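Local structure of flagella basal body P-ring formation protein flgA (Salmonella typhimurium, 3TEE) at residues N75-A80 / V94-G99; R107-I112 / V130-I135; R146-A151 / N159-A164; W139-G144 / G186-D191; L33-Q38 / E62-Q67. The protein takes part in assembly of the flagellar P-ring in the periplasm, where it probably acts as a chaperone or modulator for the ring-forming protein. All coordinates share one frame; numbering follows the deposited sequence.

Contact 1: N75-A80 / V94-G99; sequences NYVAVA and VTLKRG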
# COMPACT_ATOMS: atom_id res chain seq x y z
N ASN A 75 -9.14 5.45 13.17
CA ASN A 75 -9.67 4.31 12.45
C ASN A 75 -8.61 3.49 11.72
O ASN A 75 -7.57 4.00 11.28
CB ASN A 75 -10.83 4.74 11.50
CG ASN A 75 -12.12 5.12 12.22
OD1 ASN A 75 -12.44 4.61 13.30
ND2 ASN A 75 -12.92 5.98 11.62
N TYR A 76 -8.84 2.19 11.67
CA TYR A 76 -7.99 1.25 10.95
C TYR A 76 -8.91 0.15 10.42
O TYR A 76 -10.04 0.02 10.89
CB TYR A 76 -6.87 0.69 11.85
CG TYR A 76 -7.34 -0.17 12.99
CD1 TYR A 76 -7.45 -1.55 12.86
CD2 TYR A 76 -7.68 0.40 14.22
CE1 TYR A 76 -7.86 -2.35 13.92
CE2 TYR A 76 -8.14 -0.38 15.27
CZ TYR A 76 -8.22 -1.76 15.12
OH TYR A 76 -8.63 -2.54 16.15
N VAL A 77 -8.43 -0.60 9.46
CA VAL A 77 -9.21 -1.65 8.83
C VAL A 77 -9.01 -2.94 9.64
O VAL A 77 -7.87 -3.35 9.86
CB VAL A 77 -8.86 -1.80 7.31
CG1 VAL A 77 -9.70 -2.90 6.64
CG2 VAL A 77 -9.06 -0.46 6.58
N ALA A 78 -10.13 -3.57 10.04
CA ALA A 78 -10.16 -4.83 10.78
C ALA A 78 -11.09 -5.83 10.07
O ALA A 78 -12.02 -5.44 9.37
CB ALA A 78 -10.67 -4.59 12.22
N VAL A 79 -10.85 -7.11 10.29
CA VAL A 79 -11.70 -8.21 9.76
C VAL A 79 -13.04 -8.19 10.53
O VAL A 79 -13.05 -8.06 11.77
CB VAL A 79 -10.95 -9.54 9.91
CG1 VAL A 79 -11.79 -10.71 9.37
CG2 VAL A 79 -9.61 -9.48 9.16
N ALA A 80 -14.16 -8.21 9.80
CA ALA A 80 -15.52 -8.19 10.38
C ALA A 80 -16.21 -9.56 10.31
O ALA A 80 -17.21 -9.75 10.99
CB ALA A 80 -16.38 -7.15 9.67
N VAL A 94 -14.73 -6.79 6.02
CA VAL A 94 -13.69 -5.90 6.57
C VAL A 94 -14.36 -4.58 6.86
O VAL A 94 -15.19 -4.13 6.06
CB VAL A 94 -12.42 -5.67 5.68
CG1 VAL A 94 -11.61 -6.95 5.52
CG2 VAL A 94 -12.77 -5.05 4.33
N THR A 95 -14.01 -3.96 8.00
CA THR A 95 -14.60 -2.68 8.41
C THR A 95 -13.59 -1.79 9.12
O THR A 95 -12.51 -2.21 9.48
CB THR A 95 -15.76 -2.93 9.40
OG1 THR A 95 -15.27 -3.54 10.59
CG2 THR A 95 -16.84 -3.77 8.81
N LEU A 96 -14.03 -0.58 9.43
CA LEU A 96 -13.23 0.39 10.17
C LEU A 96 -13.56 0.24 11.63
O LEU A 96 -14.72 0.21 12.01
CB LEU A 96 -13.56 1.81 9.70
CG LEU A 96 -13.03 2.27 8.35
CD1 LEU A 96 -13.44 3.71 8.13
CD2 LEU A 96 -11.47 2.25 8.28
N LYS A 97 -12.51 0.12 12.44
CA LYS A 97 -12.56 -0.01 13.87
C LYS A 97 -11.76 1.17 14.44
O LYS A 97 -10.78 1.61 13.83
CB LYS A 97 -11.91 -1.34 14.24
CG LYS A 97 -12.29 -1.86 15.60
CD LYS A 97 -12.05 -3.36 15.68
CE LYS A 97 -12.38 -3.88 17.06
NZ LYS A 97 -12.15 -5.34 17.17
N ARG A 98 -12.15 1.66 15.62
CA ARG A 98 -11.45 2.75 16.30
C ARG A 98 -10.50 2.14 17.32
O ARG A 98 -10.90 1.28 18.10
CB ARG A 98 -12.46 3.69 17.01
CG ARG A 98 -11.78 4.86 17.78
CD ARG A 98 -12.72 5.62 18.76
NE ARG A 98 -12.04 6.71 19.50
CZ ARG A 98 -11.54 7.78 18.91
NH1 ARG A 98 -10.90 8.71 19.62
NH2 ARG A 98 -11.61 7.92 17.60
N GLY A 99 -9.24 2.58 17.31
CA GLY A 99 -8.30 2.04 18.27
C GLY A 99 -7.01 2.83 18.32
O GLY A 99 -6.82 3.78 17.54
O HOH W 1 -12.18 6.73 15.05
O HOH W 2 -8.81 -5.18 16.28
O HOH W 3 -9.74 -1.66 18.51
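The Tyr76 ring carries the Lys97 side chain over one face, with CB of Lys97 4.2 Å from the ring centroid and displaced toward the rim, a CH-pi contact. At the ring's edge, in its plane, stand Gly99 N and two waters. Lys97 runs alongside the tyrosine in the same direction, its extended chain keeping CD 3.5 Å from Tyr76 OH, so that the methylenes pack while the ammonium group reaches past the hydroxyl. A second flat group, the Arg98 guanidinium, has a water at its edge. This water, accepting from Arg98 NH2, gives a weak bond to Asn75 OD1, but the stronger partners of the arginine are Asp20 and Glu21.

The backbones pair antiparallel, joining strands 62-79 and 94-100 of one sheet. Tyr76 N and Lys97 O bond at 3.0 Å, Lys97 N returns a bond to Tyr76 O, and Ala78 and Thr95 form the next hydrogen-bonded pair. Ala78 suits its place because its small CB leaves room for Lys97 CD at 3.9 Å. On the other side of the sheet, Val77 touches Leu96 CD2 with CG2 (4.0 Å) and Val94 CB with CG1.

The chemistry implies a face that is apolar along Val77, Val79, Val94 and Leu96 but polar at its Asn75 and Arg98 end; the other carries Ala78, Thr95 and a buried tyrosine whose hydroxyl is satisfied by two waters beside the exposed Lys97 chain.

Contact 2: R107-I112 / V130-I135; sequences RTVLDI and VQLTMI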
# COMPACT_ATOMS: atom_id res chain seq x y z
N ARG A 107 2.36 -2.32 9.43
CA ARG A 107 1.69 -2.10 8.15
C ARG A 107 0.18 -2.43 8.17
O ARG A 107 -0.34 -3.06 7.24
CB ARG A 107 2.42 -2.85 7.01
CG ARG A 107 3.79 -2.25 6.66
CD ARG A 107 4.56 -3.15 5.70
NE ARG A 107 4.09 -3.01 4.32
CZ ARG A 107 4.14 -3.98 3.41
NH1 ARG A 107 4.63 -5.17 3.73
NH2 ARG A 107 3.70 -3.76 2.18
N THR A 108 -0.53 -2.00 9.22
CA THR A 108 -1.98 -2.17 9.29
C THR A 108 -2.55 -1.16 8.31
O THR A 108 -2.14 0.01 8.31
CB THR A 108 -2.53 -1.94 10.72
OG1 THR A 108 -2.01 -2.95 11.57
CG2 THR A 108 -4.07 -1.96 10.78
N VAL A 109 -3.53 -1.59 7.50
CA VAL A 109 -4.22 -0.71 6.57
C VAL A 109 -5.07 0.29 7.38
O VAL A 109 -5.81 -0.11 8.28
CB VAL A 109 -5.08 -1.51 5.55
CG1 VAL A 109 -5.85 -0.56 4.64
CG2 VAL A 109 -4.22 -2.46 4.72
N LEU A 110 -4.95 1.59 7.07
CA LEU A 110 -5.71 2.61 7.80
C LEU A 110 -6.86 3.16 6.98
O LEU A 110 -7.91 3.54 7.52
CB LEU A 110 -4.79 3.75 8.27
CG LEU A 110 -3.58 3.37 9.12
CD1 LEU A 110 -2.76 4.59 9.46
CD2 LEU A 110 -4.00 2.61 10.40
N ASP A 111 -6.67 3.17 5.67
CA ASP A 111 -7.62 3.71 4.71
C ASP A 111 -8.33 2.58 4.01
O ASP A 111 -7.70 1.79 3.33
CB ASP A 111 -6.86 4.61 3.72
CG ASP A 111 -7.63 5.11 2.52
OD1 ASP A 111 -6.98 5.43 1.50
OD2 ASP A 111 -8.88 5.20 2.60
N ILE A 112 -9.66 2.53 4.17
CA ILE A 112 -10.53 1.52 3.59
C ILE A 112 -10.39 1.42 2.05
O ILE A 112 -10.64 0.37 1.47
CB ILE A 112 -11.99 1.78 4.06
CG1 ILE A 112 -12.90 0.54 3.93
CG2 ILE A 112 -12.59 3.04 3.41
CD1 ILE A 112 -12.65 -0.57 4.98
N VAL A 130 -6.20 -5.63 9.57
CA VAL A 130 -5.81 -6.04 8.23
C VAL A 130 -4.43 -5.44 7.93
O VAL A 130 -4.29 -4.21 7.84
CB VAL A 130 -6.87 -5.67 7.15
CG1 VAL A 130 -6.36 -5.96 5.74
CG2 VAL A 130 -8.19 -6.39 7.42
N GLN A 131 -3.42 -6.31 7.80
CA GLN A 131 -2.06 -5.87 7.46
C GLN A 131 -1.78 -6.09 5.99
O GLN A 131 -2.32 -7.03 5.40
CB GLN A 131 -1.02 -6.59 8.31
CG GLN A 131 -1.12 -6.29 9.80
CD GLN A 131 -0.27 -7.27 10.56
OE1 GLN A 131 -0.76 -8.29 11.05
NE2 GLN A 131 1.03 -7.00 10.66
N LEU A 132 -0.96 -5.22 5.38
CA LEU A 132 -0.56 -5.33 3.96
C LEU A 132 0.10 -6.69 3.63
O LEU A 132 -0.12 -7.22 2.54
CB LEU A 132 0.34 -4.15 3.54
CG LEU A 132 -0.33 -2.77 3.46
CD1 LEU A 132 0.71 -1.69 3.23
CD2 LEU A 132 -1.35 -2.71 2.33
N THR A 133 0.83 -7.28 4.59
CA THR A 133 1.44 -8.61 4.44
C THR A 133 0.42 -9.76 4.36
O THR A 133 0.79 -10.85 3.95
CB THR A 133 2.45 -8.87 5.57
OG1 THR A 133 1.85 -8.58 6.84
CG2 THR A 133 3.74 -8.09 5.39
N MET A 134 -0.86 -9.53 4.77
CA MET A 134 -1.90 -10.58 4.78
C MET A 134 -2.66 -10.62 3.47
O MET A 134 -3.49 -11.50 3.29
CB MET A 134 -2.96 -10.31 5.87
CG MET A 134 -2.51 -10.48 7.28
SD MET A 134 -3.72 -9.64 8.40
CE MET A 134 -3.18 -10.37 9.90
N ILE A 135 -2.48 -9.61 2.63
CA ILE A 135 -3.28 -9.43 1.42
C ILE A 135 -2.46 -9.21 0.14
O ILE A 135 -1.29 -8.82 0.20
CB ILE A 135 -4.31 -8.26 1.64
CG1 ILE A 135 -3.61 -6.88 1.67
CG2 ILE A 135 -5.22 -8.48 2.90
CD1 ILE A 135 -4.54 -5.63 1.52
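Thr108 and Gln131 face each other in a single beta bridge, which joins two loop segments. Two backbone bonds hold it: Val109 N to Val130 O at 2.7 Å, and Leu132 N to Arg107 O at 2.9 Å. The tightly packed part lies on the Val109 side. With its CG2 anti to the carbonyl carbon, Val109 directs that methyl at Leu132 CD2, 3.7 Å away, and also at Val130 CG1. Branched apolar side chains fit here because Val109 and Val130 lie against strand 62-79, where each also bonds through its backbone to Val77.

The outer side is looser. Arg107 is exposed; its chain, bent at chi3 (79°), crosses the Leu132 side chain at about a right angle and lays a guanidinium face on Leu132 CB. That carbon is 3.6 Å from NH2 of Arg107 and offset toward the rim, while Thr133 CG2 approaches Arg107 NH1 obliquely. A long, flexible arginine suits such a margin, since its flat group can cover hydrocarbon while staying near water. The polar ends of the bridged pair both bond to carbonyls just before Arg107, Thr108 OG1 to Pro105 O and Gln131 NE2 to Pro106 O.

Beyond the bridge, residues 132-134 form a short 3-10 turn, in which Met134 N bonds to Gln131 O; in return Gln131 N makes a weak bond to Met134 SD, 3.4 Å long but nearly straight.

Contact 3: R146-A151 / N159-A164; sequences RVQVIA and NAEGQA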
# COMPACT_ATOMS: atom_id res chain seq x y z
N ARG A 146 -8.69 -17.65 -21.17
CA ARG A 146 -8.53 -17.17 -22.53
C ARG A 146 -8.30 -15.67 -22.41
O ARG A 146 -9.05 -14.99 -21.69
CB ARG A 146 -9.80 -17.47 -23.36
CG ARG A 146 -9.72 -17.00 -24.82
CD ARG A 146 -10.90 -17.47 -25.64
NE ARG A 146 -11.06 -16.69 -26.87
CZ ARG A 146 -11.86 -15.64 -26.99
NH1 ARG A 146 -12.59 -15.22 -25.96
NH2 ARG A 146 -11.95 -14.99 -28.15
N VAL A 147 -7.22 -15.17 -23.01
CA VAL A 147 -6.87 -13.74 -22.92
C VAL A 147 -6.58 -13.18 -24.30
O VAL A 147 -6.36 -13.95 -25.24
CB VAL A 147 -5.68 -13.47 -21.96
CG1 VAL A 147 -6.03 -13.78 -20.51
CG2 VAL A 147 -4.43 -14.24 -22.40
N GLN A 148 -6.53 -11.86 -24.40
CA GLN A 148 -6.23 -11.16 -25.64
C GLN A 148 -4.87 -10.50 -25.49
O GLN A 148 -4.61 -9.80 -24.51
CB GLN A 148 -7.31 -10.10 -25.97
CG GLN A 148 -8.59 -10.68 -26.58
CD GLN A 148 -8.48 -10.97 -28.06
OE1 GLN A 148 -8.72 -12.09 -28.51
NE2 GLN A 148 -8.16 -9.96 -28.86
N VAL A 149 -3.99 -10.76 -26.45
CA VAL A 149 -2.66 -10.17 -26.51
C VAL A 149 -2.74 -9.03 -27.53
O VAL A 149 -3.17 -9.25 -28.66
CB VAL A 149 -1.56 -11.21 -26.87
CG1 VAL A 149 -0.21 -10.52 -27.08
CG2 VAL A 149 -1.45 -12.29 -25.80
N ILE A 150 -2.34 -7.84 -27.11
CA ILE A 150 -2.36 -6.63 -27.92
C ILE A 150 -0.95 -6.07 -27.99
O ILE A 150 -0.43 -5.59 -26.98
CB ILE A 150 -3.40 -5.59 -27.40
CG1 ILE A 150 -4.82 -6.21 -27.29
CG2 ILE A 150 -3.40 -4.31 -28.26
CD1 ILE A 150 -5.87 -5.38 -26.50
N ALA A 151 -0.35 -6.11 -29.18
CA ALA A 151 0.97 -5.56 -29.41
C ALA A 151 0.87 -4.37 -30.36
O ALA A 151 0.16 -4.45 -31.37
CB ALA A 151 1.89 -6.62 -29.97
N ASN A 159 -3.23 -8.32 -32.73
CA ASN A 159 -4.25 -8.73 -31.77
C ASN A 159 -4.34 -10.23 -31.89
O ASN A 159 -4.60 -10.74 -32.99
CB ASN A 159 -5.59 -8.06 -32.06
CG ASN A 159 -5.64 -6.62 -31.63
OD1 ASN A 159 -6.01 -6.30 -30.50
ND2 ASN A 159 -5.29 -5.72 -32.53
N ALA A 160 -4.04 -10.95 -30.79
CA ALA A 160 -4.07 -12.41 -30.83
C ALA A 160 -4.61 -13.01 -29.55
O ALA A 160 -4.52 -12.40 -28.48
CB ALA A 160 -2.68 -12.94 -31.14
N GLU A 161 -5.24 -14.18 -29.67
CA GLU A 161 -5.85 -14.88 -28.53
C GLU A 161 -4.85 -15.91 -28.04
O GLU A 161 -4.10 -16.49 -28.82
CB GLU A 161 -7.15 -15.61 -28.91
CG GLU A 161 -7.97 -15.03 -30.06
CD GLU A 161 -9.19 -15.85 -30.45
OE1 GLU A 161 -10.31 -15.28 -30.43
OE2 GLU A 161 -9.03 -17.04 -30.78
N GLY A 162 -4.87 -16.12 -26.74
CA GLY A 162 -4.02 -17.10 -26.09
C GLY A 162 -4.56 -17.49 -24.74
O GLY A 162 -5.62 -17.02 -24.33
N GLN A 163 -3.84 -18.36 -24.04
CA GLN A 163 -4.24 -18.83 -22.72
C GLN A 163 -3.24 -18.34 -21.69
O GLN A 163 -2.04 -18.57 -21.84
CB GLN A 163 -4.31 -20.37 -22.73
CG GLN A 163 -5.13 -20.99 -21.62
CD GLN A 163 -5.18 -22.49 -21.74
OE1 GLN A 163 -4.37 -23.12 -22.43
NE2 GLN A 163 -6.13 -23.11 -21.06
N ALA A 164 -3.72 -17.63 -20.65
CA ALA A 164 -2.84 -17.15 -19.59
C ALA A 164 -2.21 -18.35 -18.90
O ALA A 164 -2.90 -19.34 -18.60
CB ALA A 164 -3.63 -16.34 -18.58
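Arg146 and Glu161 supply the charged interaction, a salt bridge with NH2 of Arg146 2.8 Å from OE1 of Glu161. The oxygen lies at the edge of the guanidinium, close to its plane, yet is itself met from above the carboxylate, and the two flat groups stand nearly perpendicular (89°). The bridge is thus single-pronged and not a paired, coplanar one. CG of Arg146 anti to the backbone N (chi1 -180°), together with the extended chain beyond it, carries the guanidinium across to a residue diagonally placed on the same face.

Van der Waals contacts of amide oxygens with hydrocarbon share that face. Gln148 lies beside Glu161, bent at chi2 so that its OE1 comes 3.4 Å from Glu161 CG; farther along, Asn159 OD1 rests 3.4 Å from Ile150 CG1. Long polar chains at Arg146, Gln148 and Glu161 suit this more exposed surface, with Ile150 its apolar exception.

Backbone bonds come in two reciprocal pairs. Val147 N reaches Gly162 O at 2.8 Å and Gly162 N returns to Val147 O; Val149 N reaches Ala160 O at 2.7 Å and Ala160 N returns to Val149 O.

Apolar contact occupies the reverse face, where Val147 CG1 meets Ala164 CB at 4.0 Å. Here the valines turn inward toward Val176 and toward Ile194 and Ile196, while Ala160 and Gly162 add little bulk.

Taken together, these features make an antiparallel beta hairpin, strands 146-152 and 157-164, with one mostly polar and one apolar face, within the five-stranded mixed sheet whose first and last strands also pair.

Contact 4: W139-G144 / G186-D191; sequences WRVKAG and GTVDSD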
# COMPACT_ATOMS: atom_id res chain seq x y z
N TRP A 139 -6.59 -11.22 -8.88
CA TRP A 139 -6.04 -11.60 -10.18
C TRP A 139 -6.98 -11.11 -11.27
O TRP A 139 -8.14 -11.54 -11.32
CB TRP A 139 -5.87 -13.12 -10.29
CG TRP A 139 -5.00 -13.78 -9.25
CD1 TRP A 139 -5.24 -14.96 -8.63
CD2 TRP A 139 -3.70 -13.35 -8.81
NE1 TRP A 139 -4.17 -15.30 -7.83
CE2 TRP A 139 -3.22 -14.32 -7.91
CE3 TRP A 139 -2.87 -12.25 -9.12
CZ2 TRP A 139 -1.96 -14.23 -7.31
CZ3 TRP A 139 -1.63 -12.14 -8.50
CH2 TRP A 139 -1.20 -13.12 -7.58
N ARG A 140 -6.52 -10.19 -12.13
CA ARG A 140 -7.33 -9.73 -13.27
C ARG A 140 -7.30 -10.84 -14.32
O ARG A 140 -8.31 -11.11 -14.98
CB ARG A 140 -6.77 -8.40 -13.84
CG ARG A 140 -7.59 -7.79 -14.99
CD ARG A 140 -9.00 -7.39 -14.58
NE ARG A 140 -9.89 -7.17 -15.73
CZ ARG A 140 -10.63 -8.12 -16.30
NH1 ARG A 140 -10.57 -9.37 -15.87
NH2 ARG A 140 -11.43 -7.82 -17.31
N VAL A 141 -6.16 -11.53 -14.41
CA VAL A 141 -5.95 -12.65 -15.31
C VAL A 141 -5.62 -13.88 -14.47
O VAL A 141 -4.76 -13.80 -13.59
CB VAL A 141 -4.85 -12.27 -16.35
CG1 VAL A 141 -4.19 -13.49 -16.96
CG2 VAL A 141 -5.41 -11.35 -17.44
N LYS A 142 -6.31 -14.99 -14.71
CA LYS A 142 -6.07 -16.24 -13.99
C LYS A 142 -5.48 -17.30 -14.91
O LYS A 142 -5.81 -17.32 -16.09
CB LYS A 142 -7.36 -16.77 -13.33
CG LYS A 142 -7.91 -15.81 -12.26
CD LYS A 142 -9.29 -16.25 -11.78
CE LYS A 142 -9.86 -15.27 -10.78
NZ LYS A 142 -11.28 -15.55 -10.46
N ALA A 143 -4.61 -18.19 -14.38
CA ALA A 143 -4.00 -19.28 -15.14
C ALA A 143 -5.09 -20.14 -15.80
O ALA A 143 -6.08 -20.50 -15.15
CB ALA A 143 -3.13 -20.12 -14.22
N GLY A 144 -4.95 -20.38 -17.11
CA GLY A 144 -5.88 -21.18 -17.90
C GLY A 144 -6.95 -20.39 -18.62
O GLY A 144 -7.64 -20.92 -19.49
N GLY A 186 3.53 -10.11 -21.53
CA GLY A 186 3.20 -8.69 -21.50
C GLY A 186 2.58 -8.24 -20.19
O GLY A 186 2.51 -9.00 -19.23
N THR A 187 2.11 -7.00 -20.17
CA THR A 187 1.52 -6.37 -18.97
C THR A 187 0.00 -6.47 -18.99
O THR A 187 -0.62 -6.13 -20.00
CB THR A 187 2.01 -4.91 -18.89
OG1 THR A 187 3.44 -4.90 -18.96
CG2 THR A 187 1.55 -4.20 -17.62
N VAL A 188 -0.60 -6.93 -17.88
CA VAL A 188 -2.06 -7.01 -17.75
C VAL A 188 -2.65 -5.58 -17.61
O VAL A 188 -2.15 -4.78 -16.82
CB VAL A 188 -2.51 -7.91 -16.57
CG1 VAL A 188 -4.03 -7.95 -16.44
CG2 VAL A 188 -1.97 -9.33 -16.74
N ASP A 189 -3.70 -5.27 -18.40
CA ASP A 189 -4.39 -3.98 -18.29
C ASP A 189 -5.73 -4.18 -17.56
O ASP A 189 -6.11 -5.34 -17.30
CB ASP A 189 -4.52 -3.27 -19.67
CG ASP A 189 -5.48 -3.84 -20.70
OD1 ASP A 189 -6.32 -4.70 -20.33
OD2 ASP A 189 -5.42 -3.41 -21.87
N SER A 190 -6.45 -3.08 -17.26
CA SER A 190 -7.74 -3.11 -16.53
C SER A 190 -8.83 -3.97 -17.21
O SER A 190 -9.71 -4.48 -16.51
CB SER A 190 -8.25 -1.70 -16.28
OG SER A 190 -8.47 -1.00 -17.49
N ASP A 191 -8.74 -4.17 -18.54
CA ASP A 191 -9.68 -4.99 -19.31
C ASP A 191 -9.32 -6.48 -19.37
O ASP A 191 -10.05 -7.27 -20.00
CB ASP A 191 -9.85 -4.42 -20.73
CG ASP A 191 -10.67 -3.15 -20.78
OD1 ASP A 191 -11.89 -3.22 -20.53
OD2 ASP A 191 -10.08 -2.08 -21.07
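Arg140 and Val141 meet the chain around Val188 from a classic beta bulge. In it two successive residues oppose Ala168, and both side chains, one polar and one apolar, point toward Val188.

In the first shell, Arg140 NE donates to Ser190 O at 2.8 Å. The bond is straight (166° at the hydrogen), and the oxygen lies in the guanidinium plane, but the donor stands well above the carbonyl plane. NH2 of Arg140 comes 3.1 Å from Asp191 O at too poor an angle to bond. CB and CG of Arg140 each lie 3.8 Å from Val188 CG1, and the bend at chi2 (63°) then turns CD and NE to Ser190 O. Beside it Val141 CG2 packs on the same Val188 CG1, also at 3.8 Å. Arginine suits this exposed edge because its methylenes can cover a valine while its NE bonds to a backbone carbonyl.

Farther out, Val141 and Val188 both rest on Ile194, so the apolar half is continuous with the apolar face of the sheet there. Val141 bonds through its backbone to Ala168, and Val188 likewise to Ala171. The receiving carbonyl belongs to the turn that follows strand 183-188. That turn is held by Asp189, whose OD1 accepts from Asn193 N and takes a weak bond from Asp191 N at 3.1 Å.

Contact 5: L33-Q38 / E62-Q67; sequences LPSCEQ and EKRYLQ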
# COMPACT_ATOMS: atom_id res chain seq x y z
N LEU A 33 15.52 19.90 27.21
CA LEU A 33 14.41 20.55 26.51
C LEU A 33 14.90 21.84 25.85
O LEU A 33 15.82 22.49 26.38
CB LEU A 33 13.24 20.90 27.46
CG LEU A 33 12.34 19.74 27.91
CD1 LEU A 33 11.35 20.24 28.97
CD2 LEU A 33 11.57 19.12 26.73
N PRO A 34 14.31 22.26 24.70
CA PRO A 34 14.74 23.53 24.08
C PRO A 34 14.50 24.73 25.01
O PRO A 34 13.53 24.72 25.77
CB PRO A 34 13.88 23.62 22.82
CG PRO A 34 12.73 22.73 23.09
CD PRO A 34 13.25 21.62 23.91
N SER A 35 15.39 25.73 24.98
CA SER A 35 15.29 26.93 25.83
C SER A 35 14.41 28.01 25.22
O SER A 35 13.91 28.86 25.96
CB SER A 35 16.67 27.52 26.08
OG SER A 35 17.57 26.55 26.58
N CYS A 36 14.32 28.07 23.88
CA CYS A 36 13.57 29.14 23.25
C CYS A 36 12.06 29.00 23.40
O CYS A 36 11.56 27.92 23.73
CB CYS A 36 13.99 29.33 21.79
SG CYS A 36 13.53 27.94 20.73
N GLU A 37 11.35 30.10 23.13
CA GLU A 37 9.89 30.20 23.25
C GLU A 37 9.18 29.35 22.19
O GLU A 37 8.16 28.72 22.48
CB GLU A 37 9.52 31.68 23.05
CG GLU A 37 8.14 32.09 23.51
CD GLU A 37 7.91 33.59 23.37
OE1 GLU A 37 8.71 34.37 23.93
OE2 GLU A 37 6.95 33.97 22.67
N GLN A 38 9.68 29.39 20.93
CA GLN A 38 9.05 28.70 19.82
C GLN A 38 10.07 27.79 19.10
O GLN A 38 10.56 28.16 18.04
CB GLN A 38 8.43 29.75 18.87
CG GLN A 38 7.45 29.16 17.84
CD GLN A 38 7.13 30.10 16.69
OE1 GLN A 38 7.48 31.29 16.69
NE2 GLN A 38 6.57 29.55 15.63
N GLU A 62 20.87 25.63 19.58
CA GLU A 62 20.50 24.33 20.13
C GLU A 62 19.89 23.44 19.09
O GLU A 62 19.06 23.89 18.31
CB GLU A 62 19.49 24.43 21.29
CG GLU A 62 19.95 25.21 22.51
CD GLU A 62 18.87 25.49 23.53
OE1 GLU A 62 17.89 24.71 23.59
OE2 GLU A 62 19.02 26.46 24.30
N LYS A 63 20.19 22.15 19.17
CA LYS A 63 19.55 21.13 18.36
C LYS A 63 19.28 19.97 19.33
O LYS A 63 20.13 19.11 19.52
CB LYS A 63 20.43 20.71 17.16
CG LYS A 63 19.76 19.62 16.32
CD LYS A 63 20.71 19.11 15.24
CE LYS A 63 20.00 18.17 14.31
NZ LYS A 63 20.97 17.49 13.41
N ARG A 64 18.13 20.00 19.99
CA ARG A 64 17.78 18.98 20.98
C ARG A 64 17.20 17.76 20.32
O ARG A 64 16.44 17.91 19.36
CB ARG A 64 16.73 19.51 21.99
CG ARG A 64 17.11 20.85 22.66
CD ARG A 64 18.39 20.78 23.48
NE ARG A 64 18.54 21.99 24.29
CZ ARG A 64 19.26 22.06 25.40
NH1 ARG A 64 19.94 21.00 25.83
NH2 ARG A 64 19.31 23.18 26.10
N TYR A 65 17.51 16.57 20.87
CA TYR A 65 16.94 15.30 20.40
C TYR A 65 15.98 14.87 21.50
O TYR A 65 16.42 14.43 22.57
CB TYR A 65 18.01 14.21 20.19
CG TYR A 65 19.05 14.45 19.11
CD1 TYR A 65 18.74 15.17 17.96
CD2 TYR A 65 20.31 13.86 19.19
CE1 TYR A 65 19.68 15.35 16.94
CE2 TYR A 65 21.25 14.01 18.17
CZ TYR A 65 20.93 14.77 17.06
OH TYR A 65 21.87 14.94 16.06
N LEU A 66 14.69 15.06 21.27
CA LEU A 66 13.69 14.71 22.27
C LEU A 66 13.13 13.32 22.01
O LEU A 66 12.97 12.93 20.86
CB LEU A 66 12.55 15.75 22.34
CG LEU A 66 12.93 17.24 22.41
CD1 LEU A 66 11.68 18.09 22.43
CD2 LEU A 66 13.81 17.56 23.66
N GLN A 67 12.86 12.58 23.08
CA GLN A 67 12.23 11.27 22.94
C GLN A 67 10.83 11.45 23.48
O GLN A 67 10.65 11.95 24.59
CB GLN A 67 12.97 10.18 23.72
CG GLN A 67 14.38 9.88 23.21
CD GLN A 67 15.00 8.79 24.05
OE1 GLN A 67 15.20 8.93 25.26
NE2 GLN A 67 15.24 7.64 23.43
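Glu62 reaches Ser35 through an extended chain: its CG lies anti to the carbonyl carbon (chi1 -61°) and chi2 is close to straight (170°), carrying the carboxylate to the loop. Ser35 OG, anti to the carbonyl carbon and beside its own N (chi1 -53°), stands next to the N-H that bonds the same carboxylate. OG donates to Glu62 OE2 at 2.7 Å, on the syn lone pair of OE2, and Ser35 N donates to Glu62 OE1 at 3.0 Å from the syn side. Serine suits this spot because hydroxyl and backbone N-H together match the two oxygens of one carboxylate.

OE1 also accepts from Arg64 NE, 2.9 Å away, in a salt bridge within the strand that comes from above the carboxylate plane. The guanidinium, turned by a bend at chi2 of Arg64, has Leu33 O over one face, 3.5 Å from NE at an angle unfit for bonding, while Ser35 OG sits at its edge. Arg64 CG packs on Pro34, 3.7 Å from its N.

Farther along the strand the contact becomes apolar. Leu66 CD2 touches Leu33 CD2 and Pro34 CD, each at 4.1 Å, and Leu33 and Pro34 also lie on Ile3 of helix 2-14.

Two donors on OE1 and one on OE2 grip the carboxylate, probably stabilising its charged form. Two hydrogen bonds and apolar contact thus hold the loop to 62-67, the salt bridge orients the carboxylate, and the Cys36-Cys59 disulfide ties the same loop to strand 53-59.

None of the five is wholly core: contact 5 is a surface contact, and the others are partly buried. Contacts 1 and 2 touch through Val77 of contact 1, whose backbone bonds to Val109 and Val130 of contact 2, so bridged loops continue a regular strand pair. Contacts 3 and 4 likewise touch, the hairpin nested within the loop that contact 4 closes, and both reach the same sheet. Contacts 1 and 5 both use strand 62-79, though their centres are 37 Å apart. Backbone ladders dominate contacts 1 and 3; contact 2 rests on a single bridge with two backbone bonds, contact 4 on side-chain-to-backbone bonding, contact 5 on a carboxylate. Contacts 3 and 5 lie on opposite sides of the chain's centre.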